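6-phosphogluconolactonase (PDB 3CSS) probably hydrolyses 6-phosphogluconolactone to 6-phosphogluconate, the second step of the oxidative stage of the pentose phosphate pathway. Local coordinates at residues R22-A27 with V156-L161; V135-C140 with E183-V188; A62-H67 with K93-D98; S15-A20 with L218-D223; D30-V33 with P38-L41. All blocks are in the same frame, centred on the assembly; numbering follows the deposited sequence.

From the N terminus, helix 14-30 enters two contacts, its start in contact 4 and later turns in contact 1. Contact 5 then closes the short loop from the end of that helix into strand 39-43, and contact 3 joins helices 61-65 and 87-96, before and after strand 69-77. Contact 1 closes on strand 158-162, with contacts 5 and 3 nested inside it, while contact 2, opened at the end of helix 123-140, crosses contact 1 and closes on edge strand 186-189. Contact 4 closes last, on strand 214-219, and encloses the rest. Contacts 1, 2, 4 and 5 reach one mixed sheet; a probable hydrogen bond from L218 N to L161 O links contacts 1 and 4.

Contact 1 (R22-A27 with V156-L161); sequences REVILA and VDIVLL
Helix segment 22-27 lies over the start of strand 158-162, with the backbones nearest at I25 and I158, whose CA atoms are 7.3 Å apart. The gap is bridged chiefly by I158. Its CG1 stands beside the backbone N, anti to the carbonyl carbon (chi1 -59°), and the chain runs on extended, carrying CD1 to the helix surface. There CD1 lies 3.6 Å from I25 CA, so the methyl rests on the helix backbone itself as well as between side chains. I158 CD1 is also in van der Waals contact with V24 O, 4.0 Å away. The side chains of I25 and I158 cross at about a right angle, I25 CG1 lying 4.0 Å from I158 CD1. V24 flanks the same methyl more loosely, with its CG1 4.4 Å from I158 CD1. This is helix-on-sheet packing in a Rossmann-like fold: helix 14-30 belongs to a wide beta-alpha-beta crossover between parallel strands 7-10 and 39-43 and lies over the strands that separate them, running against their direction. V24 reaches on to V216 of strand 214-219, and I158 packs against L41 on its other neighbouring strand. Two residues further along the strand, L160 skirts the contact, its CD1 4.5 Å from I25 CD1.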
# COMPACT_ATOMS: atom_id res chain seq x y z
N ARG A 22 -11.59 8.03 -2.85
CA ARG A 22 -11.36 9.48 -2.84
C ARG A 22 -12.03 10.14 -1.63
O ARG A 22 -11.42 11.00 -0.98
CB ARG A 22 -11.83 10.12 -4.15
CG ARG A 22 -11.65 11.64 -4.21
CD ARG A 22 -11.98 12.18 -5.59
NE ARG A 22 -12.12 13.63 -5.57
CZ ARG A 22 -13.26 14.30 -5.42
NH1 ARG A 22 -14.42 13.66 -5.31
NH2 ARG A 22 -13.26 15.63 -5.39
N GLU A 23 -13.27 9.76 -1.35
CA GLU A 23 -14.01 10.32 -0.21
C GLU A 23 -13.30 10.11 1.13
O GLU A 23 -13.28 11.00 1.97
CB GLU A 23 -15.43 9.75 -0.14
CG GLU A 23 -16.38 10.34 -1.19
CD GLU A 23 -16.38 11.87 -1.19
OE1 GLU A 23 -16.42 12.48 -0.09
OE2 GLU A 23 -16.32 12.47 -2.29
N VAL A 24 -12.73 8.93 1.32
CA VAL A 24 -11.97 8.63 2.54
C VAL A 24 -10.75 9.57 2.66
O VAL A 24 -10.51 10.16 3.72
CB VAL A 24 -11.50 7.17 2.58
CG1 VAL A 24 -10.59 6.94 3.81
CG2 VAL A 24 -12.70 6.21 2.59
N ILE A 25 -10.01 9.73 1.57
CA ILE A 25 -8.86 10.63 1.55
C ILE A 25 -9.27 12.07 1.87
O ILE A 25 -8.66 12.73 2.73
CB ILE A 25 -8.12 10.55 0.20
CG1 ILE A 25 -7.51 9.15 0.03
CG2 ILE A 25 -7.04 11.63 0.12
CD1 ILE A 25 -7.11 8.81 -1.42
N LEU A 26 -10.31 12.56 1.19
CA LEU A 26 -10.76 13.95 1.43
C LEU A 26 -11.31 14.18 2.84
O LEU A 26 -11.14 15.26 3.39
CB LEU A 26 -11.82 14.36 0.41
CG LEU A 26 -11.41 14.36 -1.06
CD1 LEU A 26 -12.58 14.78 -1.92
CD2 LEU A 26 -10.18 15.23 -1.31
N ALA A 27 -11.94 13.16 3.41
CA ALA A 27 -12.45 13.20 4.79
C ALA A 27 -11.29 13.38 5.77
O ALA A 27 -11.36 14.22 6.68
CB ALA A 27 -13.22 11.92 5.11
N VAL A 156 1.23 6.22 9.52
CA VAL A 156 0.61 6.61 8.26
C VAL A 156 -0.88 6.89 8.50
O VAL A 156 -1.56 6.10 9.14
CB VAL A 156 0.83 5.53 7.19
CG1 VAL A 156 0.13 5.90 5.90
CG2 VAL A 156 2.32 5.31 6.99
N ASP A 157 -1.40 7.99 7.96
CA ASP A 157 -2.84 8.30 8.10
C ASP A 157 -3.74 7.38 7.26
O ASP A 157 -4.74 6.84 7.75
CB ASP A 157 -3.13 9.76 7.76
CG ASP A 157 -2.52 10.71 8.77
OD1 ASP A 157 -3.08 10.81 9.88
OD2 ASP A 157 -1.46 11.30 8.46
N ILE A 158 -3.37 7.19 6.01
CA ILE A 158 -4.11 6.34 5.09
C ILE A 158 -3.16 5.48 4.28
O ILE A 158 -2.30 6.00 3.57
CB ILE A 158 -4.98 7.16 4.09
CG1 ILE A 158 -5.97 8.04 4.84
CG2 ILE A 158 -5.68 6.20 3.07
CD1 ILE A 158 -6.69 9.02 3.96
N VAL A 159 -3.32 4.16 4.41
CA VAL A 159 -2.63 3.19 3.57
C VAL A 159 -3.61 2.64 2.55
O VAL A 159 -4.60 1.99 2.91
CB VAL A 159 -1.98 2.01 4.38
CG1 VAL A 159 -1.28 1.03 3.41
CG2 VAL A 159 -1.00 2.54 5.46
N LEU A 160 -3.34 2.89 1.27
CA LEU A 160 -4.10 2.29 0.22
C LEU A 160 -3.48 0.93 -0.10
O LEU A 160 -2.24 0.82 -0.14
CB LEU A 160 -4.05 3.16 -1.03
CG LEU A 160 -4.66 4.55 -0.92
CD1 LEU A 160 -4.41 5.30 -2.24
CD2 LEU A 160 -6.15 4.42 -0.64
N LEU A 161 -4.32 -0.07 -0.35
CA LEU A 161 -3.86 -1.42 -0.63
C LEU A 161 -4.70 -2.06 -1.72
O LEU A 161 -5.81 -1.62 -2.01
CB LEU A 161 -3.95 -2.30 0.63
CG LEU A 161 -3.05 -1.98 1.83
CD1 LEU A 161 -3.46 -2.93 2.95
CD2 LEU A 161 -1.57 -2.13 1.47

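Contact 2 (V135-C140 with E183-V188); sequences VKLLNC and EHVVSV. Unlike the reference sequence in segment 135-140: V135 (reference Ala).
L137 and L138 meet V185 and V186 through methyl groups, and the flat group of the segment, the H184 ring, stands apart from this cluster: E183 CB lies over one of its faces, offset toward the rim, and the W127 ring meets it with the planes at about 55°. In the alpha/beta fold this contact sets the last turns of helix 123-140 against the entry to strand 186-189, an outermost strand of the mixed sheet. L137 gives the larger share on the helix side. With CG anti to the carbonyl carbon (chi1 -68°) and an extended chi2, its CD1 faces both valines, 4.0 Å from V185 CG1 and closer to V186. L137 and V186 cross at about a right angle, whereas L137 meets V185 at a slant. V185 divides its two methyls between the leucines, CG1 going to L137 and CG2 to L138 at the margin of the contact, where L138 CD2 lies 4.1 Å from V185 CG2. The backbone at the entry to the strand is also tied to the same helix, since E134 OE1 accepts from both V185 N and V186 N. L204 of neighbouring strand 201-204 packs against L137 as well. The tightest touch is that of L137 CD1 on V186 CG2, 3.7 Å.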
# COMPACT_ATOMS: atom_id res chain seq x y z
N VAL A 135 15.26 4.45 6.51
CA VAL A 135 15.93 5.63 7.06
C VAL A 135 15.19 6.91 6.66
O VAL A 135 14.93 7.79 7.50
CB VAL A 135 17.41 5.69 6.59
CG1 VAL A 135 18.02 7.03 6.99
CG2 VAL A 135 18.21 4.53 7.18
N LYS A 136 14.84 7.00 5.38
CA LYS A 136 14.13 8.16 4.86
C LYS A 136 12.77 8.32 5.54
O LYS A 136 12.40 9.42 5.94
CB LYS A 136 13.97 8.07 3.34
CG LYS A 136 14.09 9.37 2.64
CD LYS A 136 13.83 9.25 1.16
CE LYS A 136 15.09 9.04 0.35
NZ LYS A 136 14.81 9.25 -1.09
N LEU A 137 12.03 7.22 5.68
CA LEU A 137 10.70 7.26 6.31
C LEU A 137 10.80 7.70 7.78
O LEU A 137 10.04 8.54 8.24
CB LEU A 137 10.00 5.89 6.20
CG LEU A 137 9.59 5.45 4.78
CD1 LEU A 137 9.03 4.02 4.82
CD2 LEU A 137 8.58 6.46 4.12
N LEU A 138 11.77 7.13 8.49
CA LEU A 138 11.93 7.43 9.92
C LEU A 138 12.37 8.88 10.14
O LEU A 138 12.11 9.46 11.20
CB LEU A 138 12.93 6.46 10.54
CG LEU A 138 12.46 5.02 10.71
CD1 LEU A 138 13.63 4.11 11.05
CD2 LEU A 138 11.36 4.90 11.76
N ASN A 139 13.00 9.47 9.12
CA ASN A 139 13.48 10.86 9.18
C ASN A 139 12.42 11.89 8.75
O ASN A 139 12.45 13.03 9.21
CB ASN A 139 14.69 11.02 8.26
CG ASN A 139 15.99 10.52 8.88
OD1 ASN A 139 16.08 10.26 10.09
ND2 ASN A 139 17.04 10.45 8.05
N CYS A 140 11.50 11.49 7.88
CA CYS A 140 10.59 12.45 7.21
C CYS A 140 9.13 12.37 7.61
O CYS A 140 8.38 13.31 7.35
CB CYS A 140 10.66 12.27 5.69
SG CYS A 140 12.29 12.56 5.01
N GLU A 183 10.30 -7.08 12.24
CA GLU A 183 11.47 -6.35 12.75
C GLU A 183 11.79 -5.05 12.01
O GLU A 183 12.52 -4.20 12.54
CB GLU A 183 12.70 -7.26 12.67
CG GLU A 183 12.64 -8.50 13.54
CD GLU A 183 13.89 -9.37 13.42
OE1 GLU A 183 14.63 -9.24 12.42
OE2 GLU A 183 14.13 -10.19 14.33
N HIS A 184 11.31 -4.90 10.78
CA HIS A 184 11.67 -3.73 9.96
C HIS A 184 10.47 -2.88 9.61
O HIS A 184 9.33 -3.35 9.60
CB HIS A 184 12.39 -4.18 8.68
CG HIS A 184 13.60 -5.03 8.93
ND1 HIS A 184 13.56 -6.41 8.89
CD2 HIS A 184 14.88 -4.70 9.22
CE1 HIS A 184 14.77 -6.89 9.12
NE2 HIS A 184 15.59 -5.87 9.35
N VAL A 185 10.72 -1.60 9.32
CA VAL A 185 9.72 -0.71 8.74
C VAL A 185 9.49 -1.03 7.25
O VAL A 185 8.36 -1.05 6.79
CB VAL A 185 10.15 0.78 8.88
CG1 VAL A 185 9.25 1.71 8.11
CG2 VAL A 185 10.22 1.20 10.36
N VAL A 186 10.58 -1.24 6.51
CA VAL A 186 10.51 -1.64 5.11
C VAL A 186 11.16 -3.01 4.97
O VAL A 186 12.30 -3.22 5.41
CB VAL A 186 11.25 -0.62 4.18
CG1 VAL A 186 11.10 -1.00 2.73
CG2 VAL A 186 10.77 0.79 4.42
N SER A 187 10.42 -3.94 4.36
CA SER A 187 10.91 -5.29 4.15
C SER A 187 11.01 -5.56 2.65
O SER A 187 10.86 -4.65 1.83
CB SER A 187 9.98 -6.28 4.83
OG SER A 187 10.52 -7.59 4.89
N VAL A 188 11.27 -6.81 2.30
CA VAL A 188 11.57 -7.20 0.93
C VAL A 188 10.85 -8.49 0.55
O VAL A 188 10.49 -9.31 1.40
CB VAL A 188 13.10 -7.39 0.77
CG1 VAL A 188 13.81 -6.08 1.10
CG2 VAL A 188 13.63 -8.54 1.62

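Contact 3 (A62-H67 with K93-D98); sequences ALLQQH and KALLRD
L64 and L95 cross at about a right angle and touch through single methyls, L64 CD1 lying 3.7 Å from L95 CD1. They join the ends of two helices of the alpha/beta fold, helix 61-65 just before strand 69-77 and helix 87-96 after it, and both leucines rest on F71 of that strand. L95 brings its side chain across with CG anti to the backbone N (chi1 169°), in a region where helix 87-96 widens into a pi-type turn. Nearer the surface the contact turns polar. The extended chain of Q65 reaches the backbone of D98, and its NE2 donates to D98 O at 2.9 Å. The bond is nearly straight, 167° at the hydrogen; the acceptor lies close to the amide plane of Q65, and the donor in the carbonyl plane of D98. This helps set the rotation of the Q65 amide and gives the D98 carbonyl a partner. The helix carrying Q65 ends in a Schellman motif with H67, at positive phi, as the C-prime residue, and Q65 O sits over the centre of the H67 ring. The D98 carboxylate takes no part in the bond to Q65: its OD2 accepts from H57 NE2 and also pairs by charge with R97 NH1. R97 is anchored within its own segment, its NE donating to K93 O at 2.9 Å from above the carbonyl plane.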
# COMPACT_ATOMS: atom_id res chain seq x y z
N ALA A 62 -5.46 21.29 -6.28
CA ALA A 62 -5.23 22.50 -5.49
C ALA A 62 -4.83 22.19 -4.04
O ALA A 62 -3.87 22.77 -3.52
CB ALA A 62 -6.47 23.40 -5.53
N LEU A 63 -5.56 21.28 -3.41
CA LEU A 63 -5.24 20.87 -2.04
C LEU A 63 -3.85 20.26 -1.97
O LEU A 63 -3.10 20.50 -1.02
CB LEU A 63 -6.28 19.87 -1.52
CG LEU A 63 -7.68 20.44 -1.28
CD1 LEU A 63 -8.66 19.34 -0.91
CD2 LEU A 63 -7.63 21.52 -0.21
N LEU A 64 -3.48 19.49 -2.98
CA LEU A 64 -2.18 18.80 -3.02
C LEU A 64 -1.02 19.79 -3.26
O LEU A 64 0.05 19.67 -2.66
CB LEU A 64 -2.19 17.70 -4.07
CG LEU A 64 -3.35 16.69 -3.94
CD1 LEU A 64 -3.22 15.62 -5.03
CD2 LEU A 64 -3.43 16.03 -2.55
N GLN A 65 -1.24 20.76 -4.14
CA GLN A 65 -0.23 21.80 -4.36
C GLN A 65 -0.04 22.69 -3.12
O GLN A 65 0.99 23.36 -2.97
CB GLN A 65 -0.54 22.59 -5.65
CG GLN A 65 -0.44 21.65 -6.88
CD GLN A 65 -0.67 22.32 -8.21
OE1 GLN A 65 -1.38 23.33 -8.31
NE2 GLN A 65 -0.09 21.74 -9.26
N GLN A 66 -1.02 22.68 -2.21
CA GLN A 66 -0.93 23.34 -0.90
C GLN A 66 -0.32 22.44 0.19
O GLN A 66 -0.36 22.78 1.38
CB GLN A 66 -2.33 23.78 -0.45
CG GLN A 66 -3.02 24.80 -1.35
CD GLN A 66 -4.54 24.78 -1.17
OE1 GLN A 66 -5.07 24.15 -0.25
NE2 GLN A 66 -5.26 25.46 -2.07
N HIS A 67 0.20 21.28 -0.22
CA HIS A 67 0.92 20.36 0.67
C HIS A 67 -0.00 19.69 1.71
O HIS A 67 0.45 19.34 2.80
CB HIS A 67 2.11 21.06 1.36
CG HIS A 67 2.90 21.97 0.46
ND1 HIS A 67 3.57 21.52 -0.65
CD2 HIS A 67 3.10 23.31 0.50
CE1 HIS A 67 4.16 22.53 -1.26
NE2 HIS A 67 3.89 23.64 -0.58
N LYS A 93 2.48 9.54 -13.74
CA LYS A 93 1.67 9.82 -14.93
C LYS A 93 0.25 10.20 -14.54
O LYS A 93 -0.34 11.13 -15.11
CB LYS A 93 1.64 8.62 -15.88
CG LYS A 93 2.96 8.36 -16.57
CD LYS A 93 2.81 7.26 -17.61
CE LYS A 93 4.17 6.80 -18.14
NZ LYS A 93 4.06 6.25 -19.52
N ALA A 94 -0.29 9.49 -13.54
CA ALA A 94 -1.65 9.72 -13.11
C ALA A 94 -1.79 10.99 -12.29
O ALA A 94 -2.83 11.65 -12.37
CB ALA A 94 -2.21 8.51 -12.34
N LEU A 95 -0.76 11.35 -11.50
CA LEU A 95 -0.95 12.36 -10.46
C LEU A 95 0.29 13.14 -10.03
O LEU A 95 0.26 14.38 -9.97
CB LEU A 95 -1.60 11.70 -9.24
CG LEU A 95 -1.66 12.51 -7.94
CD1 LEU A 95 -2.60 13.72 -8.10
CD2 LEU A 95 -2.08 11.66 -6.76
N LEU A 96 1.37 12.44 -9.69
CA LEU A 96 2.49 13.07 -8.98
C LEU A 96 3.29 14.02 -9.86
O LEU A 96 4.05 14.85 -9.35
CB LEU A 96 3.41 12.01 -8.33
CG LEU A 96 2.76 11.04 -7.34
CD1 LEU A 96 3.80 10.10 -6.76
CD2 LEU A 96 2.08 11.80 -6.21
N ARG A 97 3.11 13.92 -11.17
CA ARG A 97 3.74 14.88 -12.08
C ARG A 97 3.42 16.34 -11.70
O ARG A 97 4.24 17.23 -11.93
CB ARG A 97 3.34 14.58 -13.53
CG ARG A 97 1.84 14.65 -13.81
CD ARG A 97 1.49 14.03 -15.15
NE ARG A 97 0.05 14.02 -15.40
CZ ARG A 97 -0.64 14.99 -15.98
NH1 ARG A 97 -0.05 16.11 -16.37
NH2 ARG A 97 -1.96 14.86 -16.15
N ASP A 98 2.25 16.58 -11.11
CA ASP A 98 1.83 17.94 -10.74
C ASP A 98 1.73 18.17 -9.23
O ASP A 98 1.16 19.17 -8.79
CB ASP A 98 0.51 18.28 -11.44
CG ASP A 98 0.67 18.38 -12.96
OD1 ASP A 98 1.68 18.97 -13.43
OD2 ASP A 98 -0.21 17.88 -13.69

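Contact 4 (S15-A20 with L218-D223); sequences SQMSFA and LAAGKD
Segment 15-20, in the first turns of helix 14-30, approaches the end of strand 214-219 with M17 CA 7.1 Å from L218 CA. Nearly all the contact on the helix side comes from M17, which is modelled in two conformers; what follows holds for one of them. With CG anti to the backbone N (chi1 -171°) the chain heads off the helix toward the strand, and a bend at chi3 (-70°) then turns the methyl along the strand. CG and SD lie against L218, and CE passes on to A219 and A220. M17 CG lies 3.9 Å from L218 CD2, alongside the leucine's branch. The sulfur comes next, with M17 SD 3.8 Å from L218 CB and also near the backbone N of A219. At the end, M17 CE lies 3.6 Å from A219 O, and the A220 methyl borders it more loosely, M17 CE to A220 CB being 4.4 Å. The two long side chains meet at a slant, L218 lying against the middle of M17 while A219 offers backbone and points its own CB away. L256 of strand 252-257 packs against M17 too, and A220 touches D258 as the chain leaves the sheet. A helix laid over parallel strands, its early turns above their C-terminal ends and running against their direction, is the layering of a Rossmann-like alpha/beta sandwich.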
# COMPACT_ATOMS: atom_id res chain seq x y z
N SER A 15 -15.37 2.88 -11.25
CA SER A 15 -15.72 4.31 -11.04
C SER A 15 -16.21 4.55 -9.62
O SER A 15 -15.76 5.46 -8.92
CB SER A 15 -16.77 4.78 -12.06
OG SER A 15 -16.30 4.64 -13.39
N GLN A 16 -17.14 3.71 -9.18
CA GLN A 16 -17.68 3.80 -7.84
C GLN A 16 -16.61 3.50 -6.80
O GLN A 16 -16.55 4.15 -5.76
CB GLN A 16 -18.84 2.82 -7.70
CG GLN A 16 -19.58 2.87 -6.40
CD GLN A 16 -20.83 2.00 -6.42
OE1 GLN A 16 -21.01 1.16 -7.32
NE2 GLN A 16 -21.71 2.21 -5.44
N MET A 17 -15.77 2.51 -7.07
CA MET A 17 -14.70 2.17 -6.15
C MET A 17 -13.76 3.35 -5.96
O MET A 17 -13.39 3.69 -4.85
CB MET A 17 -13.92 0.98 -6.69
CG MET A 17 -12.94 0.45 -5.71
SD MET A 17 -12.16 -1.00 -6.41
CE MET A 17 -13.55 -2.13 -6.37
N SER A 18 -13.36 3.96 -7.07
CA SER A 18 -12.41 5.07 -7.04
C SER A 18 -13.00 6.29 -6.32
O SER A 18 -12.31 6.92 -5.54
CB SER A 18 -11.98 5.42 -8.45
OG SER A 18 -11.44 4.25 -9.09
N PHE A 19 -14.28 6.57 -6.55
CA PHE A 19 -14.97 7.69 -5.87
C PHE A 19 -15.03 7.45 -4.37
O PHE A 19 -14.82 8.37 -3.59
CB PHE A 19 -16.41 7.91 -6.38
CG PHE A 19 -16.54 8.23 -7.84
CD1 PHE A 19 -15.46 8.62 -8.60
CD2 PHE A 19 -17.78 8.17 -8.44
CE1 PHE A 19 -15.63 8.90 -9.94
CE2 PHE A 19 -17.94 8.46 -9.76
CZ PHE A 19 -16.87 8.83 -10.49
N ALA A 20 -15.30 6.21 -3.96
CA ALA A 20 -15.36 5.86 -2.53
C ALA A 20 -14.02 6.03 -1.83
O ALA A 20 -13.98 6.53 -0.70
CB ALA A 20 -15.89 4.43 -2.34
N LEU A 218 -8.67 -1.69 -2.19
CA LEU A 218 -9.46 -1.72 -3.42
C LEU A 218 -9.16 -3.02 -4.13
O LEU A 218 -8.00 -3.27 -4.49
CB LEU A 218 -9.05 -0.56 -4.35
CG LEU A 218 -9.41 0.89 -3.95
CD1 LEU A 218 -8.51 1.40 -2.91
CD2 LEU A 218 -9.30 1.78 -5.19
N ALA A 219 -10.19 -3.84 -4.37
CA ALA A 219 -10.00 -5.16 -5.02
C ALA A 219 -11.20 -5.52 -5.89
O ALA A 219 -12.35 -5.39 -5.48
CB ALA A 219 -9.76 -6.28 -3.96
N ALA A 220 -10.90 -5.99 -7.09
CA ALA A 220 -11.92 -6.36 -8.06
C ALA A 220 -11.53 -7.69 -8.72
O ALA A 220 -10.36 -7.92 -9.02
CB ALA A 220 -12.07 -5.27 -9.10
N GLY A 221 -12.54 -8.54 -8.93
CA GLY A 221 -12.39 -9.82 -9.62
C GLY A 221 -12.80 -11.03 -8.79
O GLY A 221 -12.50 -11.13 -7.60
N LYS A 222 -13.47 -11.97 -9.43
CA LYS A 222 -13.85 -13.22 -8.77
C LYS A 222 -12.63 -13.94 -8.21
O LYS A 222 -12.72 -14.65 -7.20
CB LYS A 222 -14.58 -14.16 -9.74
CG LYS A 222 -15.67 -15.02 -9.10
CD LYS A 222 -15.24 -15.89 -7.91
CE LYS A 222 -16.33 -15.89 -6.87
NZ LYS A 222 -16.97 -14.54 -6.83
N ASP A 223 -11.49 -13.77 -8.87
CA ASP A 223 -10.28 -14.44 -8.42
C ASP A 223 -9.74 -13.92 -7.10
O ASP A 223 -8.79 -14.48 -6.57
CB ASP A 223 -9.18 -14.48 -9.50
CG ASP A 223 -8.67 -13.12 -9.90
OD1 ASP A 223 -9.13 -12.09 -9.39
OD2 ASP A 223 -7.78 -13.09 -10.79

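Contact 5 (D30-V33 with P38-L41); sequences DARV and PVVL
R32 lies against V39 and P38, folding back over the start of the strand that its own loop leads into. The contact closes the helix-to-strand turn of a beta-alpha-beta unit in this Rossmann-like fold, where the chain leaves helix 14-30 and enters the sheet as strand 39-43. R32 contributes about half the buried surface, mainly with its aliphatic part: V39 CG2 lies 3.8 Å from R32 CD and 3.9 Å from R32 CG, one methyl against two neighbouring methylenes. The two side chains cross obliquely. V39 presents CG2 because its CG1 is anti to the backbone N (chi1 165°), which puts CG2 anti to the carbonyl carbon. The arginine runs straight from CA to CD and then bends at chi3 (-63°), turning the guanidinium out of the line of the methylenes, to where backbone carbonyls at both ends of the turn receive it: NE donates to I29 O on the helix side and NH1 to V37 O just before P38. Two guanidinium N-H donors are thus satisfied while the methylenes lie against V39. V39 pairs through its backbone with A68 and Q70 beside strand 39-43. P38, whose CB is directed away from the loop segment, takes part by its CA; the nearest approach is R32 NH1 to P38 CA, 4.1 Å.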
# COMPACT_ATOMS: atom_id res chain seq x y z
N ASP A 30 -9.89 16.99 5.39
CA ASP A 30 -10.78 17.98 5.99
C ASP A 30 -10.88 17.83 7.51
O ASP A 30 -11.13 18.82 8.20
CB ASP A 30 -12.18 17.91 5.37
CG ASP A 30 -13.00 19.18 5.64
OD1 ASP A 30 -12.73 20.21 4.98
OD2 ASP A 30 -13.90 19.14 6.50
N ALA A 31 -10.67 16.62 8.02
CA ALA A 31 -10.77 16.36 9.46
C ALA A 31 -9.53 16.76 10.27
O ALA A 31 -9.55 16.67 11.50
CB ALA A 31 -11.10 14.89 9.71
N ARG A 32 -8.46 17.19 9.60
CA ARG A 32 -7.26 17.63 10.32
C ARG A 32 -7.59 18.77 11.27
O ARG A 32 -8.24 19.73 10.86
CB ARG A 32 -6.18 18.12 9.35
CG ARG A 32 -5.49 17.04 8.51
CD ARG A 32 -4.48 17.69 7.57
NE ARG A 32 -5.13 18.58 6.62
CZ ARG A 32 -4.52 19.49 5.85
NH1 ARG A 32 -3.21 19.66 5.90
NH2 ARG A 32 -5.25 20.22 5.02
N VAL A 33 -7.14 18.66 12.52
CA VAL A 33 -7.23 19.78 13.46
C VAL A 33 -6.20 20.84 13.06
O VAL A 33 -6.54 22.01 12.88
CB VAL A 33 -6.99 19.33 14.93
CG1 VAL A 33 -6.99 20.53 15.88
CG2 VAL A 33 -8.04 18.30 15.36
N PRO A 38 0.59 17.73 7.08
CA PRO A 38 -0.09 16.95 6.05
C PRO A 38 -0.68 15.62 6.53
O PRO A 38 -0.29 15.11 7.57
CB PRO A 38 1.02 16.66 5.04
CG PRO A 38 2.25 16.60 5.85
CD PRO A 38 2.05 17.68 6.92
N VAL A 39 -1.63 15.11 5.76
CA VAL A 39 -2.07 13.72 5.86
C VAL A 39 -1.00 12.86 5.18
O VAL A 39 -0.56 13.17 4.07
CB VAL A 39 -3.45 13.55 5.15
CG1 VAL A 39 -3.80 12.09 4.89
CG2 VAL A 39 -4.53 14.22 6.00
N VAL A 40 -0.55 11.79 5.83
CA VAL A 40 0.42 10.90 5.22
C VAL A 40 -0.36 9.80 4.49
O VAL A 40 -1.12 9.07 5.12
CB VAL A 40 1.38 10.26 6.26
CG1 VAL A 40 2.43 9.44 5.57
CG2 VAL A 40 2.04 11.34 7.11
N LEU A 41 -0.15 9.70 3.17
CA LEU A 41 -0.87 8.74 2.31
C LEU A 41 0.15 7.78 1.69
O LEU A 41 1.07 8.24 1.02
CB LEU A 41 -1.63 9.49 1.20
CG LEU A 41 -2.42 8.68 0.15
CD1 LEU A 41 -3.46 7.80 0.80
CD2 LEU A 41 -3.04 9.61 -0.93